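Local coordinates for CupA (Streptococcus pneumoniae, PDB 4F2E), which binds two copper(I) ions in a cupredoxin fold and probably serves as a copper chaperone in the copper resistance of the bacterium, at residues A[5-10]-A[29-34]; A[35-40]-A[74-79]; A[41-46]-A[64-69]; A[47-52]-A[84-89]; A[55-60]-A[80-85]. All coordinates share one frame; numbering follows the deposited sequence. Where two conformers were deposited one is given.

Contact 1 of 5, residues A[5-10]-A[29-34]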
# COMPACT_ATOMS: atom_id res chain seq x y z
N GLN A 5 2.20 -2.36 10.73
CA GLN A 5 0.76 -2.26 10.93
C GLN A 5 0.01 -3.37 10.20
O GLN A 5 0.09 -3.48 8.98
CB GLN A 5 0.25 -0.89 10.47
CG GLN A 5 -1.26 -0.72 10.59
CD GLN A 5 -1.76 -0.92 12.01
OE1 GLN A 5 -1.24 -0.33 12.96
NE2 GLN A 5 -2.77 -1.77 12.16
N LYS A 6 -0.71 -4.19 10.96
CA LYS A 6 -1.51 -5.25 10.38
C LYS A 6 -2.80 -4.72 9.75
O LYS A 6 -3.43 -3.80 10.27
CB LYS A 6 -1.86 -6.31 11.43
CG LYS A 6 -0.68 -7.12 11.91
CD LYS A 6 -1.14 -8.26 12.81
CE LYS A 6 0.03 -9.10 13.28
NZ LYS A 6 -0.41 -10.13 14.27
N ALA A 7 -3.17 -5.31 8.62
CA ALA A 7 -4.45 -5.02 8.00
C ALA A 7 -5.57 -5.51 8.91
O ALA A 7 -5.36 -6.39 9.75
CB ALA A 7 -4.54 -5.69 6.64
N GLN A 8 -6.75 -4.92 8.76
CA GLN A 8 -7.93 -5.37 9.47
C GLN A 8 -8.65 -6.43 8.64
O GLN A 8 -8.94 -6.20 7.47
CB GLN A 8 -8.87 -4.19 9.73
CG GLN A 8 -10.16 -4.57 10.45
CD GLN A 8 -11.14 -3.42 10.53
OE1 GLN A 8 -10.97 -2.39 9.86
NE2 GLN A 8 -12.18 -3.58 11.34
N GLN A 9 -8.92 -7.58 9.24
CA GLN A 9 -9.65 -8.64 8.57
C GLN A 9 -11.16 -8.43 8.70
O GLN A 9 -11.66 -8.25 9.82
CB GLN A 9 -9.28 -10.00 9.17
CG GLN A 9 -7.78 -10.27 9.21
CD GLN A 9 -7.15 -10.29 7.83
OE1 GLN A 9 -7.73 -10.81 6.88
NE2 GLN A 9 -5.97 -9.69 7.72
N LYS A 10 -11.88 -8.46 7.58
CA LYS A 10 -13.34 -8.32 7.62
C LYS A 10 -14.04 -8.58 6.29
O LYS A 10 -13.54 -8.21 5.22
CB LYS A 10 -13.74 -6.93 8.15
CG LYS A 10 -13.18 -5.77 7.35
CD LYS A 10 -13.65 -4.44 7.93
CE LYS A 10 -12.90 -3.27 7.32
NZ LYS A 10 -13.35 -1.97 7.88
N ILE A 29 3.62 -2.35 6.46
CA ILE A 29 2.30 -2.96 6.59
C ILE A 29 2.39 -4.48 6.51
O ILE A 29 3.27 -5.02 5.85
CB ILE A 29 1.30 -2.41 5.54
CG1 ILE A 29 1.74 -2.76 4.12
CG2 ILE A 29 1.16 -0.90 5.69
CD1 ILE A 29 0.79 -2.27 3.05
N VAL A 30 1.47 -5.15 7.20
CA VAL A 30 1.50 -6.60 7.31
C VAL A 30 0.16 -7.19 6.91
O VAL A 30 -0.87 -6.89 7.52
CB VAL A 30 1.87 -7.04 8.74
CG1 VAL A 30 1.97 -8.56 8.81
CG2 VAL A 30 3.19 -6.41 9.17
N LEU A 31 0.18 -8.04 5.88
CA LEU A 31 -1.03 -8.65 5.35
C LEU A 31 -1.02 -10.16 5.50
O LEU A 31 0.04 -10.78 5.59
CB LEU A 31 -1.20 -8.29 3.87
CG LEU A 31 -1.89 -6.97 3.54
CD1 LEU A 31 -1.19 -5.79 4.20
CD2 LEU A 31 -1.95 -6.78 2.03
N LYS A 32 -2.22 -10.74 5.53
CA LYS A 32 -2.37 -12.19 5.58
C LYS A 32 -2.33 -12.78 4.17
O LYS A 32 -2.99 -12.29 3.26
CB LYS A 32 -3.69 -12.58 6.25
CG LYS A 32 -3.70 -12.46 7.76
CD LYS A 32 -4.95 -13.13 8.33
CE LYS A 32 -5.00 -13.03 9.84
NZ LYS A 32 -3.85 -13.72 10.49
N LYS A 33 -1.57 -13.86 4.02
CA LYS A 33 -1.49 -14.56 2.75
C LYS A 33 -2.86 -15.04 2.28
O LYS A 33 -3.67 -15.53 3.08
CB LYS A 33 -0.52 -15.74 2.87
CG LYS A 33 -0.38 -16.58 1.62
CD LYS A 33 0.57 -17.74 1.85
CE LYS A 33 0.44 -18.79 0.75
NZ LYS A 33 1.36 -19.94 0.97
N SER A 34 -3.13 -14.86 0.99
CA SER A 34 -4.31 -15.43 0.33
C SER A 34 -5.64 -14.71 0.58
O SER A 34 -6.68 -15.16 0.11
CB SER A 34 -4.46 -16.92 0.67
OG SER A 34 -3.30 -17.65 0.29
O HOH W 1 -2.12 -11.68 12.50

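Contact 2 of 5, residues A[35-40]-A[74-79]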
# COMPACT_ATOMS: atom_id res chain seq x y z
N VAL A 35 -5.60 -13.61 1.32
CA VAL A 35 -6.81 -12.84 1.59
C VAL A 35 -6.84 -11.59 0.72
O VAL A 35 -5.90 -10.79 0.75
CB VAL A 35 -6.90 -12.45 3.07
CG1 VAL A 35 -8.14 -11.61 3.32
CG2 VAL A 35 -6.91 -13.69 3.95
N PRO A 36 -7.91 -11.41 -0.06
CA PRO A 36 -8.02 -10.21 -0.91
C PRO A 36 -7.80 -8.94 -0.10
O PRO A 36 -8.37 -8.81 0.98
CB PRO A 36 -9.45 -10.29 -1.44
CG PRO A 36 -9.78 -11.74 -1.41
CD PRO A 36 -9.08 -12.29 -0.20
N ALA A 37 -6.98 -8.03 -0.61
CA ALA A 37 -6.58 -6.86 0.16
C ALA A 37 -7.02 -5.54 -0.47
O ALA A 37 -7.05 -5.40 -1.70
CB ALA A 37 -5.07 -6.86 0.38
N ARG A 38 -7.37 -4.60 0.40
CA ARG A 38 -7.64 -3.22 0.03
C ARG A 38 -6.61 -2.36 0.75
O ARG A 38 -6.60 -2.30 1.99
CB ARG A 38 -9.04 -2.80 0.49
CG ARG A 38 -10.18 -3.39 -0.32
CD ARG A 38 -11.52 -3.17 0.37
NE ARG A 38 -11.67 -1.81 0.88
CZ ARG A 38 -12.02 -0.76 0.15
NH1 ARG A 38 -12.25 -0.90 -1.15
NH2 ARG A 38 -12.14 0.44 0.71
N ILE A 39 -5.73 -1.73 -0.01
CA ILE A 39 -4.77 -0.80 0.56
C ILE A 39 -5.22 0.59 0.14
O ILE A 39 -5.10 0.98 -1.02
CB ILE A 39 -3.34 -1.11 0.08
CG1 ILE A 39 -3.04 -2.60 0.28
CG2 ILE A 39 -2.33 -0.26 0.83
CD1 ILE A 39 -1.72 -3.06 -0.31
N VAL A 40 -5.77 1.32 1.10
CA VAL A 40 -6.45 2.57 0.82
C VAL A 40 -5.51 3.75 1.02
O VAL A 40 -5.16 4.09 2.15
CB VAL A 40 -7.68 2.74 1.73
CG1 VAL A 40 -8.47 3.98 1.34
CG2 VAL A 40 -8.56 1.50 1.66
N ILE A 74 -5.04 -6.00 -4.26
CA ILE A 74 -4.19 -7.13 -4.60
C ILE A 74 -4.61 -8.32 -3.75
O ILE A 74 -5.22 -8.15 -2.70
CB ILE A 74 -2.70 -6.84 -4.34
CG1 ILE A 74 -2.46 -6.47 -2.88
CG2 ILE A 74 -2.20 -5.73 -5.26
CD1 ILE A 74 -1.00 -6.30 -2.51
N THR A 75 -4.30 -9.53 -4.22
CA THR A 75 -4.50 -10.73 -3.41
C THR A 75 -3.18 -11.47 -3.33
O THR A 75 -2.84 -12.24 -4.23
CB THR A 75 -5.60 -11.64 -3.99
OG1 THR A 75 -6.83 -10.92 -4.07
CG2 THR A 75 -5.80 -12.87 -3.10
N PRO A 76 -2.42 -11.24 -2.25
CA PRO A 76 -1.07 -11.80 -2.15
C PRO A 76 -1.08 -13.29 -1.80
O PRO A 76 -1.39 -13.65 -0.67
CB PRO A 76 -0.45 -10.99 -1.01
CG PRO A 76 -1.61 -10.62 -0.15
CD PRO A 76 -2.77 -10.41 -1.09
N GLU A 77 -0.75 -14.13 -2.78
CA GLU A 77 -0.79 -15.58 -2.58
C GLU A 77 0.54 -16.15 -2.12
O GLU A 77 0.67 -17.35 -1.89
CB GLU A 77 -1.23 -16.27 -3.87
CG GLU A 77 -2.69 -16.07 -4.22
CD GLU A 77 -3.62 -16.67 -3.18
OE1 GLU A 77 -3.14 -17.44 -2.33
OE2 GLU A 77 -4.83 -16.36 -3.22
N GLN A 78 1.54 -15.28 -2.01
CA GLN A 78 2.88 -15.71 -1.62
C GLN A 78 3.37 -14.92 -0.41
O GLN A 78 3.30 -13.68 -0.39
CB GLN A 78 3.83 -15.53 -2.80
CG GLN A 78 5.27 -15.86 -2.51
CD GLN A 78 6.19 -15.39 -3.62
OE1 GLN A 78 5.97 -15.69 -4.80
NE2 GLN A 78 7.21 -14.63 -3.26
N ALA A 79 3.85 -15.62 0.61
CA ALA A 79 4.47 -14.96 1.75
C ALA A 79 5.77 -14.30 1.32
O ALA A 79 6.41 -14.73 0.36
CB ALA A 79 4.73 -15.97 2.87

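Contact 3 of 5, residues A[41-46]-A[64-69]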
# COMPACT_ATOMS: atom_id res chain seq x y z
N PHE A 41 -5.11 4.37 -0.09
CA PHE A 41 -4.21 5.51 -0.03
C PHE A 41 -5.00 6.80 0.02
O PHE A 41 -5.76 7.12 -0.89
CB PHE A 41 -3.27 5.51 -1.23
CG PHE A 41 -2.23 4.43 -1.18
CD1 PHE A 41 -2.52 3.16 -1.64
CD2 PHE A 41 -0.98 4.68 -0.64
CE1 PHE A 41 -1.57 2.15 -1.58
CE2 PHE A 41 -0.03 3.68 -0.57
CZ PHE A 41 -0.32 2.41 -1.04
N ASP A 42 -4.82 7.55 1.11
CA ASP A 42 -5.48 8.83 1.28
C ASP A 42 -4.45 9.91 1.04
O ASP A 42 -3.55 10.11 1.85
CB ASP A 42 -6.06 8.94 2.68
CG ASP A 42 -6.89 10.18 2.88
OD1 ASP A 42 -7.35 10.76 1.88
OD2 ASP A 42 -7.08 10.59 4.05
N ARG A 43 -4.56 10.61 -0.09
CA ARG A 43 -3.52 11.55 -0.49
C ARG A 43 -3.74 12.95 0.07
O ARG A 43 -4.74 13.59 -0.23
CB ARG A 43 -3.35 11.61 -2.01
CG ARG A 43 -2.20 12.51 -2.40
CD ARG A 43 -1.96 12.56 -3.89
NE ARG A 43 -0.85 13.47 -4.18
CZ ARG A 43 -0.47 13.81 -5.40
NH1 ARG A 43 -1.10 13.32 -6.46
NH2 ARG A 43 0.55 14.64 -5.57
N LYS A 44 -2.77 13.41 0.86
CA LYS A 44 -2.87 14.71 1.51
C LYS A 44 -1.69 15.62 1.16
O LYS A 44 -1.62 16.76 1.62
CB LYS A 44 -2.95 14.53 3.03
CG LYS A 44 -4.20 13.77 3.47
CD LYS A 44 -4.22 13.57 4.97
CE LYS A 44 -5.51 12.89 5.42
NZ LYS A 44 -5.53 12.67 6.89
N ASP A 45 -0.78 15.12 0.33
CA ASP A 45 0.42 15.86 -0.05
C ASP A 45 0.42 16.07 -1.56
O ASP A 45 0.46 15.10 -2.32
CB ASP A 45 1.66 15.07 0.39
CG ASP A 45 2.96 15.81 0.15
OD1 ASP A 45 3.01 16.69 -0.74
OD2 ASP A 45 3.94 15.50 0.85
N PRO A 46 0.36 17.33 -2.01
CA PRO A 46 0.21 17.63 -3.44
C PRO A 46 1.52 17.58 -4.24
O PRO A 46 1.50 17.86 -5.44
CB PRO A 46 -0.32 19.07 -3.43
CG PRO A 46 0.31 19.66 -2.22
CD PRO A 46 0.35 18.55 -1.19
N LEU A 64 -2.59 8.72 -8.04
CA LEU A 64 -3.28 9.04 -6.79
C LEU A 64 -3.81 10.46 -6.87
O LEU A 64 -3.02 11.41 -6.89
CB LEU A 64 -2.33 8.94 -5.61
CG LEU A 64 -1.71 7.59 -5.25
CD1 LEU A 64 -0.88 7.76 -3.99
CD2 LEU A 64 -2.78 6.53 -5.05
N PRO A 65 -5.14 10.63 -6.92
CA PRO A 65 -5.68 11.99 -6.98
C PRO A 65 -5.48 12.73 -5.66
O PRO A 65 -5.72 12.17 -4.59
CB PRO A 65 -7.18 11.75 -7.24
CG PRO A 65 -7.27 10.35 -7.76
CD PRO A 65 -6.18 9.60 -7.06
N MET A 66 -5.04 13.98 -5.75
CA MET A 66 -4.84 14.80 -4.56
C MET A 66 -6.15 15.00 -3.78
O MET A 66 -7.20 15.25 -4.37
CB MET A 66 -4.25 16.16 -4.93
CG MET A 66 -4.13 17.13 -3.77
SD MET A 66 -3.08 16.51 -2.44
CE MET A 66 -3.48 17.66 -1.13
N GLY A 67 -6.07 14.87 -2.46
CA GLY A 67 -7.21 15.12 -1.60
C GLY A 67 -8.27 14.04 -1.66
O GLY A 67 -9.38 14.23 -1.17
N GLU A 68 -7.93 12.91 -2.25
CA GLU A 68 -8.88 11.81 -2.39
C GLU A 68 -8.29 10.47 -1.98
O GLU A 68 -7.07 10.32 -1.81
CB GLU A 68 -9.41 11.74 -3.82
CG GLU A 68 -10.16 12.99 -4.26
CD GLU A 68 -10.69 12.89 -5.67
OE1 GLU A 68 -10.42 11.87 -6.34
OE2 GLU A 68 -11.38 13.83 -6.11
N GLU A 69 -9.17 9.48 -1.82
CA GLU A 69 -8.76 8.12 -1.55
C GLU A 69 -8.62 7.36 -2.86
O GLU A 69 -9.39 7.55 -3.79
CB GLU A 69 -9.79 7.40 -0.68
CG GLU A 69 -9.83 7.84 0.77
CD GLU A 69 -10.81 7.02 1.58
OE1 GLU A 69 -11.05 7.37 2.76
OE2 GLU A 69 -11.34 6.02 1.05

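Contact 4 of 5, residues A[47-52]-A[84-89]. With CU1 (copper (I) ion), chain B; CU1 (copper (I) ion), chain C.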
# COMPACT_ATOMS: atom_id res chain seq x y z
N SER A 47 2.62 17.23 -3.60
CA SER A 47 3.89 17.15 -4.30
C SER A 47 3.81 16.22 -5.50
O SER A 47 3.33 15.09 -5.38
CB SER A 47 5.01 16.67 -3.38
OG SER A 47 6.19 16.46 -4.14
N PRO A 48 4.28 16.69 -6.67
CA PRO A 48 4.32 15.82 -7.85
C PRO A 48 5.11 14.54 -7.61
O PRO A 48 4.88 13.55 -8.30
CB PRO A 48 5.02 16.70 -8.90
CG PRO A 48 4.69 18.10 -8.48
CD PRO A 48 4.70 18.07 -6.98
N CYS A 49 6.01 14.55 -6.64
CA CYS A 49 6.76 13.35 -6.29
C CYS A 49 5.82 12.20 -5.92
O CYS A 49 6.16 11.03 -6.09
CB CYS A 49 7.72 13.65 -5.13
SG CYS A 49 8.92 12.33 -4.75
N LEU A 50 4.63 12.54 -5.43
CA LEU A 50 3.69 11.54 -4.92
C LEU A 50 2.48 11.30 -5.83
O LEU A 50 1.45 10.79 -5.38
CB LEU A 50 3.25 11.93 -3.50
CG LEU A 50 4.39 11.92 -2.47
CD1 LEU A 50 4.01 12.71 -1.23
CD2 LEU A 50 4.78 10.49 -2.11
N ASP A 51 2.61 11.65 -7.10
CA ASP A 51 1.51 11.53 -8.06
C ASP A 51 1.08 10.10 -8.34
O ASP A 51 -0.07 9.84 -8.69
CB ASP A 51 1.87 12.22 -9.38
CG ASP A 51 1.69 13.72 -9.32
OD1 ASP A 51 1.08 14.21 -8.35
OD2 ASP A 51 2.14 14.41 -10.26
N GLN A 52 2.02 9.15 -8.22
CA GLN A 52 1.71 7.76 -8.53
C GLN A 52 2.11 6.81 -7.41
O GLN A 52 3.00 7.11 -6.61
CB GLN A 52 2.40 7.34 -9.83
CG GLN A 52 1.86 8.04 -11.06
CD GLN A 52 2.90 8.91 -11.73
OE1 GLN A 52 4.07 8.52 -11.85
NE2 GLN A 52 2.49 10.09 -12.17
N PHE A 84 6.71 -1.15 -2.01
CA PHE A 84 5.91 -0.20 -2.77
C PHE A 84 6.60 1.15 -2.73
O PHE A 84 7.45 1.39 -1.87
CB PHE A 84 4.43 -0.16 -2.34
CG PHE A 84 4.19 0.26 -0.91
CD1 PHE A 84 3.95 1.60 -0.59
CD2 PHE A 84 4.12 -0.68 0.10
CE1 PHE A 84 3.70 1.98 0.72
CE2 PHE A 84 3.86 -0.31 1.42
CZ PHE A 84 3.65 1.02 1.72
N ALA A 85 6.26 2.00 -3.68
CA ALA A 85 6.96 3.27 -3.82
C ALA A 85 6.16 4.22 -4.69
O ALA A 85 5.18 3.82 -5.32
CB ALA A 85 8.34 3.05 -4.41
N CYS A 86 6.58 5.47 -4.72
CA CYS A 86 5.98 6.43 -5.62
C CYS A 86 6.45 6.13 -7.04
O CYS A 86 7.30 5.27 -7.25
CB CYS A 86 6.36 7.86 -5.23
SG CYS A 86 8.09 8.24 -5.53
N GLY A 87 5.89 6.84 -8.01
CA GLY A 87 6.24 6.63 -9.40
C GLY A 87 7.68 6.97 -9.75
O GLY A 87 8.15 6.61 -10.83
N MET A 88 8.38 7.65 -8.84
CA MET A 88 9.78 8.02 -9.06
C MET A 88 10.76 7.12 -8.32
O MET A 88 11.97 7.28 -8.44
CB MET A 88 10.03 9.46 -8.60
CG MET A 88 9.13 10.50 -9.23
SD MET A 88 9.67 12.16 -8.78
CE MET A 88 11.22 12.27 -9.68
N ASN A 89 10.23 6.18 -7.54
CA ASN A 89 11.06 5.32 -6.70
C ASN A 89 11.88 6.15 -5.72
O ASN A 89 13.03 5.82 -5.42
CB ASN A 89 11.97 4.44 -7.56
CG ASN A 89 12.48 3.21 -6.82
OD1 ASN A 89 11.86 2.75 -5.86
ND2 ASN A 89 13.61 2.67 -7.28
CU CU1 B . 8.13 10.41 -5.31
CU CU1 C . 10.25 12.37 -6.56
O HOH W 2 4.91 9.54 -8.19
O HOH W 3 5.85 7.32 -13.22

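Contact 5 of 5, residues A[55-60]-A[80-85]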
# COMPACT_ATOMS: atom_id res chain seq x y z
N PHE A 55 3.31 -0.84 -6.99
CA PHE A 55 3.60 -2.12 -6.35
C PHE A 55 4.19 -3.00 -7.45
O PHE A 55 3.44 -3.70 -8.14
CB PHE A 55 2.33 -2.76 -5.79
CG PHE A 55 1.86 -2.17 -4.49
CD1 PHE A 55 1.30 -0.90 -4.45
CD2 PHE A 55 1.95 -2.89 -3.31
CE1 PHE A 55 0.85 -0.36 -3.26
CE2 PHE A 55 1.51 -2.35 -2.11
CZ PHE A 55 0.95 -1.09 -2.09
N PRO A 56 5.52 -2.99 -7.60
CA PRO A 56 6.15 -3.64 -8.76
C PRO A 56 5.95 -5.15 -8.82
O PRO A 56 5.93 -5.71 -9.92
CB PRO A 56 7.63 -3.30 -8.59
CG PRO A 56 7.80 -3.03 -7.13
CD PRO A 56 6.51 -2.40 -6.69
N ASP A 57 5.80 -5.81 -7.67
CA ASP A 57 5.61 -7.25 -7.66
C ASP A 57 4.22 -7.67 -8.12
O ASP A 57 4.01 -8.81 -8.53
CB ASP A 57 5.87 -7.82 -6.26
CG ASP A 57 7.25 -7.47 -5.76
OD1 ASP A 57 7.35 -6.65 -4.82
OD2 ASP A 57 8.23 -8.00 -6.31
N PHE A 58 3.28 -6.73 -8.07
CA PHE A 58 1.89 -7.03 -8.37
C PHE A 58 1.39 -6.39 -9.66
O PHE A 58 0.24 -6.57 -10.04
CB PHE A 58 1.01 -6.65 -7.17
CG PHE A 58 1.33 -7.41 -5.92
CD1 PHE A 58 0.68 -8.60 -5.63
CD2 PHE A 58 2.30 -6.96 -5.04
CE1 PHE A 58 0.98 -9.32 -4.49
CE2 PHE A 58 2.61 -7.67 -3.90
CZ PHE A 58 1.94 -8.85 -3.62
N GLY A 59 2.26 -5.64 -10.33
CA GLY A 59 1.93 -5.03 -11.61
C GLY A 59 1.11 -3.76 -11.51
O GLY A 59 0.56 -3.29 -12.51
N VAL A 60 1.04 -3.18 -10.32
CA VAL A 60 0.26 -1.97 -10.11
C VAL A 60 1.11 -0.70 -10.24
O VAL A 60 2.18 -0.59 -9.64
CB VAL A 60 -0.41 -1.96 -8.72
CG1 VAL A 60 -1.12 -0.64 -8.47
CG2 VAL A 60 -1.38 -3.13 -8.59
N GLY A 80 6.16 -13.24 2.03
CA GLY A 80 7.42 -12.58 1.75
C GLY A 80 7.37 -11.09 1.99
O GLY A 80 6.43 -10.57 2.58
N GLU A 81 8.41 -10.39 1.53
CA GLU A 81 8.50 -8.95 1.67
C GLU A 81 8.41 -8.31 0.29
O GLU A 81 9.14 -8.69 -0.63
CB GLU A 81 9.81 -8.56 2.35
N PHE A 82 7.52 -7.34 0.15
CA PHE A 82 7.27 -6.70 -1.14
C PHE A 82 7.31 -5.20 -0.99
O PHE A 82 6.79 -4.64 -0.03
CB PHE A 82 5.92 -7.15 -1.69
CG PHE A 82 5.77 -8.64 -1.74
CD1 PHE A 82 5.14 -9.32 -0.71
CD2 PHE A 82 6.27 -9.37 -2.80
CE1 PHE A 82 5.00 -10.69 -0.75
CE2 PHE A 82 6.14 -10.74 -2.85
CZ PHE A 82 5.50 -11.40 -1.82
N SER A 83 7.93 -4.54 -1.96
CA SER A 83 8.11 -3.10 -1.89
C SER A 83 6.92 -2.37 -2.48
O SER A 83 6.20 -2.89 -3.33
CB SER A 83 9.38 -2.70 -2.64
OG SER A 83 9.21 -2.92 -4.03
N PHE A 84 6.71 -1.15 -2.01
CA PHE A 84 5.91 -0.20 -2.77
C PHE A 84 6.60 1.15 -2.73
O PHE A 84 7.45 1.39 -1.87
CB PHE A 84 4.43 -0.16 -2.34
CG PHE A 84 4.19 0.26 -0.91
CD1 PHE A 84 3.95 1.60 -0.59
CD2 PHE A 84 4.12 -0.68 0.10
CE1 PHE A 84 3.70 1.98 0.72
CE2 PHE A 84 3.86 -0.31 1.42
CZ PHE A 84 3.65 1.02 1.72
N ALA A 85 6.26 2.00 -3.68
CA ALA A 85 6.96 3.27 -3.82
C ALA A 85 6.16 4.22 -4.69
O ALA A 85 5.18 3.82 -5.32
CB ALA A 85 8.34 3.05 -4.41
O HOH W 4 5.25 -4.95 -4.87
O HOH W 5 9.79 -6.30 -3.81

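Contact 1 of 5, residues A[5-10]-A[29-34]
Two backbone hydrogen bonds join 5-10 to 29-34, and both converge on Val-30. Its amide gives a bond of 2.8 Å from Val-30 N to Gln-5 O, and its carbonyl takes one of 3.0 Å from Ala-7 N to Val-30 O. The same two oxygens are also approached by CA-H groups: Ile-29 CA lies 3.3 Å from Gln-5 O, and Lys-6 CA makes the equivalent approach to Val-30 O. This is a short parallel ladder, with Gln-5 beside Ile-29 and Lys-6 beside Val-30, in the cupredoxin-like beta-sandwich; strand 5-10 also pairs with 13-20. Strand 24-31 continues the sheet on its other side, where Ile-29 and Leu-31 bond to strand 92-97.

Apolar contact is modest. Lys-6 and Val-30 run side by side in the same direction, Lys-6 CG resting 4.1 Å from Val-30 CB, while on the other side of the ladder Ala-7 CB meets Leu-31 CD1.

Beyond the ladder the contact passes to long polar side chains. Gln-9 bends at chi2 (-62°), which turns CD toward the aliphatic part of Lys-32; Gln-9 NE2 packs 3.6 Å from Lys-32 CG and gives its hydrogen bond to Gln-14. The two ammonium groups, Lys-6 NZ and Lys-32 NZ, stay 6.2 Å apart. A water accepts from Lys-6 NZ at 2.9 Å and, weakly, from Lys-32 NZ, which probably eases the repulsion between these like charges.

Contact 2 of 5, residues A[35-40]-A[74-79]
Ile-39 and Ile-74 meet through their terminal methyls, the two chains crossing at a slant with Ile-39 CD1 4.0 Å from Ile-74 CD1. Ile-74 holds CG1 between its backbone N and carbonyl carbon (chi1 58°). From that CG1 it also touches Ala-37, whose CB lies 4.2 Å away. These three side chains sit on the inward face of the sheet, where Met-95 of strand 92-97 packs against both isoleucines.

Ala-37 and Ile-74 form an antiparallel hydrogen-bonded pair, the outermost rung between strands 37-43 and 69-74 in this cupredoxin-like beta-sandwich. Its two bonds are unequal. The one from Ala-37 N to Ile-74 O is short, 2.7 Å, and meets the carbonyl almost head-on, with a C=O...N angle of 169°; the return bond from Ile-74 N to Ala-37 O is weak at 3.3 Å. Ala-37 CB is also close to the Ile-74 carbonyl, 3.3 Å from its oxygen.

Past this rung the chains exchange strand pairing for side-chain packing. Thr-75 lies alongside the ring of Pro-36 and points the same way: its OG1 comes within 3.5 Å of Pro-36 CA, while its methyl CG2 touches Pro-36 N. The ring of Pro-76 turns to the buried side, where CD lies 3.7 Å from Val-35 O, an oxygen hydrogen-bonded by the side chain of Gln-14. Phe-58 covers Ile-74 and Pro-76 from the neighbouring loop.

Contact 3 of 5, residues A[41-46]-A[64-69]
The guanidinium of Arg-43 has Met-66 CB over one face, 4.2 Å above the plane and displaced toward the rim, and backbone carbonyls at its edge. In that plane Arg-43 NH1 donates to Leu-64 O at 2.7 Å, nearly in line with the carbonyl (C=O...N 169°). On its own segment Arg-43 NE reaches Asp-45 O at 2.8 Å, and NH2 adds a weak bond to the same oxygen. A salt bridge from NH2 to Asp-51 supplies a charged partner, so several bonds fix the group's rotation and its positive charge is probably offset. CG stands anti to the backbone N (chi1 -176°), and the extended chain carries the group past Met-66 to the Leu-64 carbonyl.

The backbone of Arg-43 is held as well. Its N donates almost straight to Glu-68 O at 3.1 Å, and its O accepts from Gly-67 N, while Asp-42 and Glu-69 form an antiparallel non-hydrogen-bonded pair. These bonds hold the type II turn from Pro-65 to Glu-68 against strand 37-43, at the copper-binding end of the cupredoxin fold.

Met-66 crosses Arg-43 at about a right angle. A bend at chi2 (60°) brings its sulphur beside Pro-46, with Met-66 SD 3.6 Å from Pro-46 N, and CE continues to Lys-44 O at 3.4 Å. On the inward side, Leu-64 CD2 packs against Phe-41 CB; Val-20 and Ile-53 extend this apolar layer.

Contact 4 of 5, residues A[47-52]-A[84-89]
Cys-49 and Cys-86 close round one copper ion, which sits 2.2 Å from each of Cys-49 SG and Cys-86 SG and from Cys-49 O. The thiolate of Cys-49 also bridges to the second copper ion, 2.3 Å from Met-88 SD; Met-90 also binds that ion. Cys-49 SG stands anti to its backbone N (chi1 -170°), which places the sulphur within bonding distance of both ions. Packing here is close, with Cys-86 CB 3.3 Å from Cys-49 O. Leu-50 CD2 touches the same CB from the interior, and Tyr-24 and Met-91 line the buried side.

Copper is thus held between two loops at one end of the cupredoxin fold: the one around Cys-49, where Ser-47 forms an ST turn, and the one that follows from strand 80-86 with a type I turn from Cys-86 to Asn-89.

Toward Gln-52 the contact slackens. The direct bond from Gly-87 N to Gln-52 O is weak (3.2 Å), and a water does much of the joining, donating to Cys-49 O and accepting from Gln-52 N and Gly-87 N, each at 2.9 Å. Farther out a second water, beside Gln-52 OE1, bonds weakly to Gly-87 O.

Contact 5 of 5, residues A[55-60]-A[80-85]
Phe-84 CB stands over the centre of the Phe-55 ring, 3.5 Å from the centroid and only 7° off the ring normal: a CH-pi contact in which the methylene, more than the other ring, covers the aromatic face. The two rings are nearly parallel, with planes 16° apart, but slid so far that they barely overlap. Phe-84 CG lies between its backbone N and carbonyl carbon (chi1 61°), which sets Phe-84 CG close to the other ring, 3.7 Å from Phe-55 CZ. Both side chains belong to the aromatic core of the cupredoxin-like beta-sandwich, where Phe-55 also meets Ile-39 and Phe-41 of strand 37-43.

The hairpin between strands 52-55 and 60-63 carries a G1 beta bulge, where Gly-59 and Val-60 both face Phe-55. The Phe-55 carbonyl accepts from Phe-58 N and Val-60 N, which approach from opposite faces of its plane. The hairpin brings Phe-58 across Phe-82 at about a right angle, in a T-shaped pair with the edge of Phe-58 toward the face of Phe-82. The centroids are 5.3 Å apart, and Phe-58 CZ lies over the centre of the Phe-82 ring.

No direct hydrogen bond joins the segments; waters bridge them instead. One donates to Asp-57 OD1 and Ser-83 O, both at 2.7 Å, and accepts from Asp-57 N, while another donates to the same carboxylate oxygen and accepts from Ser-83 N. At the edge of the Phe-82 ring and in its plane, Asp-57 OD1 lies 3.6 Å from Phe-82 CD2.

Contacts 1 and 2 lie at one end of the sandwich and contacts 3 and 4 toward the copper end, with contact 5 nearest the chain centre. Contact 2 is the most buried, with four of seven touching residues, whereas six of twelve in contact 3 are exposed. Strand 37-43 serves both contacts 2 and 3, and strand 80-86 serves contacts 4 and 5. Chemistry follows position: strand pairing in contacts 1, 2 and 3, joined in contact 3 by a buried arginine; aromatic rings and bridging water in contact 5; metal bonds in contact 4. Probable hydrogen bonds link Ser-34 to Glu-77 between contacts 1 and 2 and Leu-64 to Asp-51 between contacts 3 and 4; Ile-29 packs on Phe-84 between contacts 1 and 5.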